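Local coordinates for protein putative endo-1,4-beta-xylanase (Bacteroides thetaiotaomicron VPI-5482, PDB 5MSX) that binds calcium and probably hydrolyses glycosidic bonds in plant pectin as a family 43 glycoside hydrolase, consistent with an arabinofuranosidase role, at residues 66-78 and 308-320. Sequence-based numbering, arbitrary orientation.
Sequences VVWKSKDFVHWSF and MDGVGALKKVKSD. With EDO (1,2-ethanediol), chain B.
The CD1 methyl of Leu314 lies over one face of the Phe73 ring, 3.8 Å from its centroid and 12° off its normal, the geometry of a CH-pi contact; the two side chains run side by side. Trp76 CZ2 covers the opposite face, offset toward the rim. Gly312 O lies near the ring plane at the edge, and Val311 CG2 comes in obliquely, 3.9 Å from Phe73 CE2. Phe46 meets the same ring edge-to-face, while Tyr273 of strand 272-278 backs Val311 and Leu314.

Beside the ring, Leu314 N donates to Asp72 O over 3.1 Å at 152°. Ala313 CA brings a C-H to the same oxygen at 3.3 Å. A water donates to both Phe73 O and Gly312 O, a second polar link between the segments.

The carboxylate of Asp72 bonds back to its own turn. With chi1 at 59°, CG stands between the backbone N and the carbonyl carbon. OD1 accepts from Val74 N, well above the carboxylate plane (Asx turn), and from His75 N, nearer the plane on the syn side (Asx motif), both from one face. OD2 uses its syn lone pair for His75 ND1, 3.0 Å away, so three bonds fix the carboxylate's rotation. Val317 CG2 packs crosswise on Asp72 CB at 3.7 Å. Lys315 lays its CD 3.3 Å from Lys71 O before its ammonium leaves to pair with Glu41.

Ser70 OG accepts from Asp72 N (ST turn) and Phe73 N (ST motif) and donates to His75 O. This turn after strand 67-70 of the family 43 beta-propeller thus meets the irregular connection 308-320, turned at 310-314 and extended from Lys315 on, which leads into strand 325-330 of the F5/8 type C-like beta-sandwich.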
ATOM      1  N   VAL C  66      24.427  -4.119  -8.486  1.00 28.17           N
ATOM      2  CA  VAL C  66      24.633  -5.274  -7.615  1.00 26.14           C
ATOM      3  C   VAL C  66      24.395  -4.844  -6.165  1.00 25.65           C
ATOM      4  O   VAL C  66      24.536  -3.657  -5.819  1.00 23.12           O
ATOM      5  CB  VAL C  66      26.017  -5.963  -7.824  1.00 26.52           C
ATOM      6  CG1 VAL C  66      26.213  -6.338  -9.301  1.00 26.47           C
ATOM      7  CG2 VAL C  66      27.173  -5.098  -7.353  1.00 25.85           C
ATOM      8  N   VAL C  67      23.979  -5.807  -5.338  1.00 24.21           N
ATOM      9  CA  VAL C  67      23.818  -5.576  -3.913  1.00 23.58           C
ATOM     10  C   VAL C  67      24.761  -6.492  -3.173  1.00 21.92           C
ATOM     11  O   VAL C  67      24.710  -7.692  -3.349  1.00 25.16           O
ATOM     12  CB  VAL C  67      22.357  -5.772  -3.421  1.00 24.55           C
ATOM     13  CG1 VAL C  67      21.858  -7.213  -3.595  1.00 25.65           C
ATOM     14  CG2 VAL C  67      22.249  -5.356  -1.963  1.00 24.13           C
ATOM     15  N   TRP C  68      25.621  -5.924  -2.340  1.00 19.95           N
ATOM     16  CA  TRP C  68      26.509  -6.706  -1.502  1.00 19.14           C
ATOM     17  C   TRP C  68      25.835  -6.959  -0.167  1.00 20.40           C
ATOM     18  O   TRP C  68      25.127  -6.078   0.348  1.00 19.33           O
ATOM     19  CB  TRP C  68      27.809  -5.952  -1.278  1.00 19.11           C
ATOM     20  CG  TRP C  68      28.646  -5.722  -2.473  1.00 18.16           C
ATOM     21  CD1 TRP C  68      28.466  -4.787  -3.441  1.00 17.89           C
ATOM     22  CD2 TRP C  68      29.840  -6.434  -2.815  1.00 18.52           C
ATOM     23  NE1 TRP C  68      29.459  -4.893  -4.382  1.00 18.43           N
ATOM     24  CE2 TRP C  68      30.324  -5.887  -4.007  1.00 17.98           C
ATOM     25  CE3 TRP C  68      30.527  -7.497  -2.236  1.00 18.22           C
ATOM     26  CZ2 TRP C  68      31.488  -6.345  -4.621  1.00 18.71           C
ATOM     27  CZ3 TRP C  68      31.680  -7.942  -2.841  1.00 19.13           C
ATOM     28  CH2 TRP C  68      32.145  -7.375  -4.022  1.00 18.61           C
ATOM     29  N   LYS C  69      26.034  -8.157   0.379  1.00 20.91           N
ATOM     30  CA  LYS C  69      25.436  -8.575   1.623  1.00 22.59           C
ATOM     31  C   LYS C  69      26.490  -9.147   2.540  1.00 23.31           C
ATOM     32  O   LYS C  69      27.499  -9.701   2.082  1.00 24.30           O
ATOM     33  CB  LYS C  69      24.392  -9.679   1.396  1.00 24.77           C
ATOM     34  CG  LYS C  69      23.179  -9.284   0.576  1.00 26.86           C
ATOM     35  CD  LYS C  69      22.393 -10.510   0.079  1.00 30.16           C
ATOM     36  CE  LYS C  69      21.993 -11.455   1.206  1.00 32.07           C
ATOM     37  NZ  LYS C  69      20.826 -12.314   0.850  1.00 34.31           N
ATOM     38  N   SER C  70      26.197  -9.065   3.830  1.00 21.28           N
ATOM     39  CA  SER C  70      27.063  -9.503   4.878  1.00 21.72           C
ATOM     40  C   SER C  70      26.277  -9.818   6.145  1.00 24.35           C
ATOM     41  O   SER C  70      25.392  -9.045   6.553  1.00 24.98           O
ATOM     42  CB  SER C  70      28.047  -8.382   5.221  1.00 20.37           C
ATOM     43  OG  SER C  70      28.939  -8.804   6.221  1.00 19.27           O
ATOM     44  N   LYS C  71      26.651 -10.904   6.819  1.00 26.93           N
ATOM     45  CA  LYS C  71      26.044 -11.248   8.097  1.00 28.33           C
ATOM     46  C   LYS C  71      26.688 -10.501   9.248  1.00 27.66           C
ATOM     47  O   LYS C  71      26.058 -10.296  10.290  1.00 28.10           O
ATOM     48  CB  LYS C  71      26.129 -12.748   8.326  1.00 33.31           C
ATOM     49  CG  LYS C  71      25.373 -13.534   7.268  1.00 38.80           C
ATOM     50  CD  LYS C  71      25.296 -15.019   7.601  1.00 45.12           C
ATOM     51  CE  LYS C  71      24.437 -15.769   6.590  1.00 49.47           C
ATOM     52  NZ  LYS C  71      25.222 -16.103   5.369  1.00 56.42           N
ATOM     53  N   ASP C  72      27.941 -10.094   9.072  1.00 25.57           N
ATOM     54  CA  ASP C  72      28.733  -9.545  10.180  1.00 25.62           C
ATOM     55  C   ASP C  72      29.316  -8.140   9.928  1.00 24.50           C
ATOM     56  O   ASP C  72      29.937  -7.581  10.826  1.00 24.10           O
ATOM     57  CB  ASP C  72      29.872 -10.516  10.548  1.00 25.84           C
ATOM     58  CG  ASP C  72      30.834 -10.795   9.376  1.00 27.71           C
ATOM     59  OD1 ASP C  72      30.663 -10.279   8.250  1.00 29.37           O
ATOM     60  OD2 ASP C  72      31.798 -11.551   9.574  1.00 32.08           O
ATOM     61  N   PHE C  73      29.122  -7.588   8.729  1.00 23.96           N
ATOM     62  CA  PHE C  73      29.720  -6.284   8.316  1.00 23.83           C
ATOM     63  C   PHE C  73      31.220  -6.323   7.934  1.00 25.04           C
ATOM     64  O   PHE C  73      31.830  -5.271   7.662  1.00 23.20           O
ATOM     65  CB  PHE C  73      29.487  -5.196   9.387  1.00 21.34           C
ATOM     66  CG  PHE C  73      29.223  -3.835   8.804  1.00 20.40           C
ATOM     67  CD1 PHE C  73      27.996  -3.557   8.210  1.00 19.84           C
ATOM     68  CD2 PHE C  73      30.200  -2.839   8.838  1.00 19.59           C
ATOM     69  CE1 PHE C  73      27.734  -2.299   7.658  1.00 20.64           C
ATOM     70  CE2 PHE C  73      29.945  -1.586   8.275  1.00 20.95           C
ATOM     71  CZ  PHE C  73      28.716  -1.320   7.672  1.00 19.72           C
ATOM     72  N   VAL C  74      31.793  -7.521   7.867  1.00 25.03           N
ATOM     73  CA  VAL C  74      33.218  -7.705   7.538  1.00 27.29           C
ATOM     74  C   VAL C  74      33.336  -8.475   6.218  1.00 28.41           C
ATOM     75  O   VAL C  74      33.987  -8.021   5.282  1.00 27.12           O
ATOM     76  CB  VAL C  74      33.927  -8.434   8.682  1.00 27.96           C
ATOM     77  CG1 VAL C  74      35.387  -8.697   8.364  1.00 28.34           C
ATOM     78  CG2 VAL C  74      33.809  -7.601   9.955  1.00 28.54           C
ATOM     79  N   HIS C  75      32.687  -9.639   6.154  1.00 28.26           N
ATOM     80  CA  HIS C  75      32.652 -10.459   4.947  1.00 27.46           C
ATOM     81  C   HIS C  75      31.448 -10.154   4.108  1.00 24.23           C
ATOM     82  O   HIS C  75      30.329 -10.385   4.546  1.00 25.51           O
ATOM     83  CB  HIS C  75      32.654 -11.938   5.348  1.00 31.01           C
ATOM     84  CG  HIS C  75      33.845 -12.306   6.169  1.00 33.33           C
ATOM     85  ND1 HIS C  75      33.812 -12.357   7.547  1.00 35.17           N
ATOM     86  CD2 HIS C  75      35.124 -12.567   5.811  1.00 35.39           C
ATOM     87  CE1 HIS C  75      35.012 -12.673   8.000  1.00 35.44           C
ATOM     88  NE2 HIS C  75      35.824 -12.809   6.968  1.00 36.03           N
ATOM     89  N   TRP C  76      31.684  -9.655   2.895  1.00 22.66           N
ATOM     90  CA  TRP C  76      30.639  -9.201   1.983  1.00 23.10           C
ATOM     91  C   TRP C  76      30.635 -10.046   0.732  1.00 23.51           C
ATOM     92  O   TRP C  76      31.679 -10.547   0.353  1.00 25.94           O
ATOM     93  CB  TRP C  76      30.900  -7.741   1.594  1.00 22.29           C
ATOM     94  CG  TRP C  76      30.758  -6.781   2.750  1.00 22.05           C
ATOM     95  CD1 TRP C  76      31.720  -6.428   3.656  1.00 21.05           C
ATOM     96  CD2 TRP C  76      29.567  -6.072   3.126  1.00 20.87           C
ATOM     97  NE1 TRP C  76      31.197  -5.547   4.573  1.00 21.30           N
ATOM     98  CE2 TRP C  76      29.880  -5.312   4.271  1.00 21.01           C
ATOM     99  CE3 TRP C  76      28.262  -6.023   2.612  1.00 21.74           C
ATOM    100  CZ2 TRP C  76      28.924  -4.493   4.919  1.00 21.89           C
ATOM    101  CZ3 TRP C  76      27.310  -5.202   3.243  1.00 21.83           C
ATOM    102  CH2 TRP C  76      27.654  -4.444   4.380  1.00 22.18           C
ATOM    103  N   SER C  77      29.478 -10.205   0.086  1.00 22.49           N
ATOM    104  CA  SER C  77      29.423 -10.897  -1.189  1.00 22.60           C
ATOM    105  C   SER C  77      28.247 -10.471  -2.021  1.00 22.31           C
ATOM    106  O   SER C  77      27.321  -9.865  -1.534  1.00 20.84           O
ATOM    107  CB  SER C  77      29.396 -12.416  -0.980  1.00 24.80           C
ATOM    108  OG  SER C  77      28.264 -12.797  -0.230  1.00 26.32           O
ATOM    109  N   PHE C  78      28.315 -10.758  -3.307  1.00 23.48           N
ATOM    110  CA  PHE C  78      27.196 -10.563  -4.213  1.00 25.26           C
ATOM    111  C   PHE C  78      27.219 -11.672  -5.268  1.00 27.88           C
ATOM    112  O   PHE C  78      28.261 -12.334  -5.476  1.00 26.28           O
ATOM    113  CB  PHE C  78      27.235  -9.189  -4.900  1.00 25.61           C
ATOM    114  CG  PHE C  78      28.154  -9.123  -6.104  1.00 24.97           C
ATOM    115  CD1 PHE C  78      29.511  -8.867  -5.937  1.00 25.76           C
ATOM    116  CD2 PHE C  78      27.660  -9.307  -7.412  1.00 25.00           C
ATOM    117  CE1 PHE C  78      30.365  -8.834  -7.042  1.00 27.26           C
ATOM    118  CE2 PHE C  78      28.514  -9.274  -8.512  1.00 25.30           C
ATOM    119  CZ  PHE C  78      29.871  -9.029  -8.326  1.00 26.32           C
ATOM    120  N   MET C 308      40.521   5.265   7.609  1.00 18.61           N
ATOM    121  CA  MET C 308      40.333   4.146   6.711  1.00 21.69           C
ATOM    122  C   MET C 308      40.476   2.776   7.400  1.00 22.02           C
ATOM    123  O   MET C 308      40.815   1.800   6.735  1.00 23.30           O
ATOM    124  CB  MET C 308      41.299   4.264   5.539  1.00 22.84           C
ATOM    125  CG  MET C 308      41.119   5.550   4.736  1.00 23.57           C
ATOM    126  SD  MET C 308      42.362   5.542   3.456  1.00 25.39           S
ATOM    127  CE  MET C 308      41.716   6.665   2.225  1.00 24.95           C
ATOM    128  N   ASP C 309      40.198   2.697   8.705  1.00 23.53           N
ATOM    129  CA  ASP C 309      40.357   1.446   9.468  1.00 24.98           C
ATOM    130  C   ASP C 309      39.080   0.631   9.531  1.00 25.76           C
ATOM    131  O   ASP C 309      39.165  -0.552   9.738  1.00 24.83           O
ATOM    132  CB  ASP C 309      40.835   1.728  10.886  1.00 26.28           C
ATOM    133  CG  ASP C 309      42.150   2.467  10.913  1.00 29.87           C
ATOM    134  OD1 ASP C 309      43.018   2.140  10.085  1.00 35.09           O
ATOM    135  OD2 ASP C 309      42.336   3.378  11.747  1.00 33.08           O
ATOM    136  N   GLY C 310      37.913   1.254   9.328  1.00 24.31           N
ATOM    137  CA  GLY C 310      36.650   0.558   9.437  1.00 26.17           C
ATOM    138  C   GLY C 310      36.184   0.425  10.885  1.00 24.50           C
ATOM    139  O   GLY C 310      36.771   0.950  11.808  1.00 26.22           O
ATOM    140  N   VAL C 311      35.088  -0.266  11.063  1.00 24.63           N
ATOM    141  CA  VAL C 311      34.435  -0.377  12.371  1.00 24.20           C
ATOM    142  C   VAL C 311      34.344  -1.833  12.827  1.00 24.40           C
ATOM    143  O   VAL C 311      33.685  -2.112  13.816  1.00 26.63           O
ATOM    144  CB  VAL C 311      33.024   0.255  12.334  1.00 23.70           C
ATOM    145  CG1 VAL C 311      33.127   1.768  12.184  1.00 24.34           C
ATOM    146  CG2 VAL C 311      32.167  -0.356  11.230  1.00 22.39           C
ATOM    147  N   GLY C 312      34.990  -2.748  12.111  1.00 26.39           N
ATOM    148  CA  GLY C 312      34.997  -4.176  12.495  1.00 26.76           C
ATOM    149  C   GLY C 312      33.628  -4.799  12.346  1.00 26.93           C
ATOM    150  O   GLY C 312      32.776  -4.311  11.558  1.00 24.59           O
ATOM    151  N   ALA C 313      33.405  -5.860  13.111  1.00 25.55           N
ATOM    152  CA  ALA C 313      32.161  -6.607  13.051  1.00 26.65           C
ATOM    153  C   ALA C 313      31.073  -5.926  13.887  1.00 26.78           C
ATOM    154  O   ALA C 313      31.310  -5.545  15.024  1.00 28.28           O
ATOM    155  CB  ALA C 313      32.375  -8.058  13.532  1.00 27.59           C
ATOM    156  N   LEU C 314      29.879  -5.788  13.314  1.00 27.73           N
ATOM    157  CA  LEU C 314      28.733  -5.213  13.993  1.00 28.35           C
ATOM    158  C   LEU C 314      27.749  -6.283  14.450  1.00 33.91           C
ATOM    159  O   LEU C 314      26.715  -5.956  15.027  1.00 38.88           O
ATOM    160  CB  LEU C 314      28.038  -4.202  13.078  1.00 27.08           C
ATOM    161  CG  LEU C 314      28.912  -3.017  12.613  1.00 25.83           C
ATOM    162  CD1 LEU C 314      28.053  -1.982  11.902  1.00 24.75           C
ATOM    163  CD2 LEU C 314      29.647  -2.399  13.800  1.00 25.01           C
ATOM    164  N   LYS C 315      28.071  -7.549  14.202  1.00 35.51           N
ATOM    165  CA  LYS C 315      27.317  -8.679  14.724  1.00 36.97           C
ATOM    166  C   LYS C 315      28.273  -9.850  14.959  1.00 36.98           C
ATOM    167  O   LYS C 315      29.154 -10.097  14.128  1.00 33.13           O
ATOM    168  CB  LYS C 315      26.277  -9.129  13.714  1.00 38.59           C
ATOM    169  CG  LYS C 315      25.017  -8.309  13.654  1.00 40.82           C
ATOM    170  CD  LYS C 315      24.151  -8.848  12.525  1.00 43.62           C
ATOM    171  CE  LYS C 315      22.891  -8.040  12.309  1.00 44.57           C
ATOM    172  NZ  LYS C 315      22.029  -8.074  13.511  1.00 44.60           N
ATOM    173  N   LYS C 316      28.077 -10.566  16.068  1.00 37.06           N
ATOM    174  CA  LYS C 316      28.806 -11.799  16.359  1.00 37.88           C
ATOM    175  C   LYS C 316      28.179 -12.916  15.550  1.00 41.84           C
ATOM    176  O   LYS C 316      27.038 -13.265  15.811  1.00 46.45           O
ATOM    177  CB  LYS C 316      28.704 -12.135  17.843  1.00 37.55           C
ATOM    178  N   VAL C 317      28.888 -13.442  14.546  1.00 43.50           N
ATOM    179  CA  VAL C 317      28.482 -14.681  13.842  1.00 46.56           C
ATOM    180  C   VAL C 317      29.647 -15.663  13.787  1.00 47.99           C
ATOM    181  O   VAL C 317      30.809 -15.278  13.892  1.00 48.57           O
ATOM    182  CB  VAL C 317      27.936 -14.461  12.405  1.00 47.85           C
ATOM    183  CG1 VAL C 317      26.802 -13.455  12.407  1.00 50.99           C
ATOM    184  CG2 VAL C 317      29.030 -14.044  11.438  1.00 48.58           C
ATOM    185  N   LYS C 318      29.320 -16.938  13.621  1.00 50.34           N
ATOM    186  CA  LYS C 318      30.335 -17.984  13.589  1.00 53.05           C
ATOM    187  C   LYS C 318      30.974 -17.938  12.217  1.00 50.92           C
ATOM    188  O   LYS C 318      30.295 -17.792  11.199  1.00 55.15           O
ATOM    189  CB  LYS C 318      29.732 -19.375  13.863  1.00 53.43           C
ATOM    190  N   SER C 319      32.285 -18.036  12.192  1.00 49.88           N
ATOM    191  CA  SER C 319      32.999 -18.135  10.927  1.00 49.90           C
ATOM    192  C   SER C 319      34.347 -18.763  11.160  1.00 46.42           C
ATOM    193  O   SER C 319      34.818 -18.873  12.290  1.00 45.79           O
ATOM    194  CB  SER C 319      33.161 -16.750  10.312  1.00 49.93           C
ATOM    195  OG  SER C 319      33.608 -15.850  11.304  1.00 49.26           O
ATOM    196  N   ASP C 320      34.982 -19.148  10.074  1.00 48.80           N
ATOM    197  CA  ASP C 320      36.239 -19.840  10.167  1.00 51.76           C
ATOM    198  C   ASP C 320      37.401 -18.876  10.200  1.00 51.92           C
ATOM    199  O   ASP C 320      37.352 -17.799   9.614  1.00 52.36           O
ATOM    200  CB  ASP C 320      36.343 -20.818   9.026  1.00 54.67           C
ATOM    201  CG  ASP C 320      35.191 -21.775   9.024  1.00 55.45           C
ATOM    202  OD1 ASP C 320      35.064 -22.494  10.035  1.00 62.22           O
ATOM    203  OD2 ASP C 320      34.397 -21.774   8.059  1.00 52.42           O
TER
HETATM  204  C1  EDO B 513      26.527  -3.601  17.292  1.00 52.58           C
HETATM  205  O1  EDO B 513      25.632  -3.370  16.183  1.00 49.67           O
HETATM  206  C2  EDO B 513      27.521  -2.445  17.387  1.00 50.53           C
HETATM  207  O2  EDO B 513      26.913  -1.242  16.864  1.00 46.25           O
HETATM  208  O   HOH W   1      33.609  -3.701   8.856  1.00 22.47           O